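Local coordinates for protein arginine kinase (Anthopleura japonica, PDB 4RF6) that catalyses the reversible transfer of a phosphoryl group from ATP to L-arginine, giving phosphoarginine and ADP, with two kinase repeats in one chain, at residues T130-A135 and S244-V249. Numbering follows the deposited sequence. Where two conformers were deposited one is given.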
loop_
_atom_site.group_PDB
_atom_site.type_symbol
_atom_site.label_atom_id
_atom_site.label_comp_id
_atom_site.label_asym_id
_atom_site.label_seq_id
_atom_site.Cartn_x
_atom_site.Cartn_y
_atom_site.Cartn_z
ATOM N N THR A 130 3.663 -7.237 -3.974
ATOM C CA THR A 130 4.591 -8.269 -4.405
ATOM C C THR A 130 5.571 -8.540 -3.265
ATOM O O THR A 130 6.025 -7.603 -2.597
ATOM C CB THR A 130 5.348 -7.819 -5.669
ATOM O OG1 THR A 130 4.417 -7.652 -6.749
ATOM C CG2 THR A 130 6.402 -8.845 -6.071
ATOM N N ARG A 131 5.882 -9.813 -3.034
ATOM C CA ARG A 131 6.705 -10.213 -1.893
ATOM C C ARG A 131 7.527 -11.444 -2.250
ATOM O O ARG A 131 7.001 -12.400 -2.825
ATOM C CB ARG A 131 5.802 -10.521 -0.687
ATOM C CG ARG A 131 6.521 -10.938 0.588
ATOM C CD ARG A 131 5.502 -11.222 1.695
ATOM N NE ARG A 131 6.113 -11.624 2.963
ATOM C CZ ARG A 131 6.436 -12.876 3.289
ATOM N NH1 ARG A 131 6.977 -13.130 4.469
ATOM N NH2 ARG A 131 6.228 -13.875 2.441
ATOM N N ILE A 132 8.819 -11.416 -1.934
ATOM C CA ILE A 132 9.661 -12.594 -2.110
ATOM C C ILE A 132 10.482 -12.833 -0.848
ATOM O O ILE A 132 11.141 -11.924 -0.330
ATOM C CB ILE A 132 10.588 -12.494 -3.342
ATOM C CG1 ILE A 132 9.789 -12.119 -4.594
ATOM C CG2 ILE A 132 11.314 -13.814 -3.561
ATOM C CD1 ILE A 132 10.632 -11.990 -5.856
ATOM N N ARG A 133 10.418 -14.062 -0.356
ATOM C CA ARG A 133 11.092 -14.448 0.877
ATOM C C ARG A 133 11.960 -15.669 0.626
ATOM O O ARG A 133 11.567 -16.560 -0.115
ATOM C CB ARG A 133 10.045 -14.783 1.935
ATOM C CG ARG A 133 10.592 -15.407 3.205
ATOM C CD ARG A 133 9.748 -16.605 3.611
ATOM N NE ARG A 133 10.393 -17.878 3.295
ATOM C CZ ARG A 133 9.760 -19.046 3.231
ATOM N NH1 ARG A 133 10.435 -20.149 2.941
ATOM N NH2 ARG A 133 8.454 -19.112 3.445
ATOM N N VAL A 134 13.147 -15.700 1.232
ATOM C CA VAL A 134 13.998 -16.886 1.195
ATOM C C VAL A 134 14.537 -17.184 2.590
ATOM O O VAL A 134 14.791 -16.274 3.383
ATOM C CB VAL A 134 15.179 -16.765 0.201
ATOM C CG1 VAL A 134 14.682 -16.805 -1.241
ATOM C CG2 VAL A 134 15.977 -15.495 0.469
ATOM N N ALA A 135 14.688 -18.470 2.884
ATOM C CA ALA A 135 15.301 -18.918 4.126
ATOM C C ALA A 135 16.725 -19.361 3.820
ATOM O O ALA A 135 16.965 -20.007 2.800
ATOM C CB ALA A 135 14.514 -20.066 4.710
ATOM N N SER A 244 3.473 -4.034 -8.563
ATOM C CA SER A 244 3.660 -5.247 -9.358
ATOM C C SER A 244 5.112 -5.576 -9.709
ATOM O O SER A 244 5.381 -6.608 -10.326
ATOM C CB SER A 244 2.878 -5.095 -10.665
ATOM O OG SER A 244 3.270 -3.906 -11.336
ATOM N N ASP A 245 6.044 -4.698 -9.348
ATOM C CA ASP A 245 7.404 -4.784 -9.882
ATOM C C ASP A 245 8.239 -5.917 -9.266
ATOM O O ASP A 245 9.200 -5.670 -8.538
ATOM C CB ASP A 245 8.110 -3.434 -9.713
ATOM C CG ASP A 245 9.272 -3.257 -10.669
ATOM O OD1 ASP A 245 9.725 -4.263 -11.259
ATOM O OD2 ASP A 245 9.737 -2.107 -10.814
ATOM N N ILE A 246 7.881 -7.159 -9.576
ATOM C CA ILE A 246 8.588 -8.309 -9.022
ATOM C C ILE A 246 10.057 -8.342 -9.459
ATOM O O ILE A 246 10.909 -8.893 -8.754
ATOM C CB ILE A 246 7.865 -9.648 -9.359
ATOM C CG1 ILE A 246 8.496 -10.812 -8.588
ATOM C CG2 ILE A 246 7.875 -9.921 -10.851
ATOM C CD1 ILE A 246 7.770 -12.131 -8.757
ATOM N N GLY A 247 10.352 -7.741 -10.611
ATOM C CA GLY A 247 11.725 -7.641 -11.081
ATOM C C GLY A 247 12.591 -6.857 -10.111
ATOM O O GLY A 247 13.678 -7.297 -9.717
ATOM N N SER A 248 12.099 -5.689 -9.712
ATOM C CA SER A 248 12.812 -4.847 -8.753
ATOM C C SER A 248 12.906 -5.495 -7.368
ATOM O O SER A 248 13.920 -5.366 -6.681
ATOM C CB SER A 248 12.144 -3.477 -8.654
ATOM O OG SER A 248 12.648 -2.740 -7.559
ATOM N N VAL A 249 11.842 -6.186 -6.964
ATOM C CA VAL A 249 11.806 -6.873 -5.672
ATOM C C VAL A 249 12.863 -7.982 -5.601
ATOM O O VAL A 249 13.553 -8.135 -4.591
ATOM C CB VAL A 249 10.416 -7.474 -5.391
ATOM C CG1 VAL A 249 10.467 -8.432 -4.200
ATOM C CG2 VAL A 249 9.384 -6.381 -5.148
#
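Thr130 and Ile132 bring their side chains down from strand 127-136 onto Ile246 and Val249, the opening turn of helix 246-264, where that helix packs on the antiparallel sheet of the phosphagen kinase catalytic domain. The strand is central in the sheet, flanked by strands 235-242 and 286-293, and the helix follows directly on the first of these neighbours.

Thr130 divides its two branches between different partners. Thr130 CG2 lies anti to the backbone N and sits over the backbone end of Ile246, 3.7 Å from Ile246 CB, and the same methyl also comes within 4.0 Å of Val249 CG2. Thr130 OG1 instead rests against Ser244, 3.6 Å from Ser244 CA; its hydrogen bond is to the carbonyl of Gly243, in the turn leading into the helix.

Ile246 extends CG1 anti to its own N (chi1 -171°), across the end of Ile132 at about a right angle. Ile132 CD1 therefore meets Ile246 CG1 at 3.7 Å and also lies 3.9 Å from Val249 CG1. The same valine methyl meets Ile132 CG1, the two side chains crossing at a slant, so the isoleucine is held by residues one helical turn apart. No hydrogen bond joins the two segments: the contact is buried and mostly apolar. Farther along the helix, Phe250 and Leu253 continue the cover over Ile132.

Alternation along the strand sends Arg131 away from the helix, and it belongs with Thr130, Ile132 and Arg133 to the predicted ATP-binding set. Helix 246-264 therefore covers the face of the strand turned from Arg131, in a segment predicted to bind ATP. At the helix start Asp245 is the N-cap: Asp245 OD1 accepts from Ser248 N at 3.2 Å, with the N-H arriving from above the carboxylate plane.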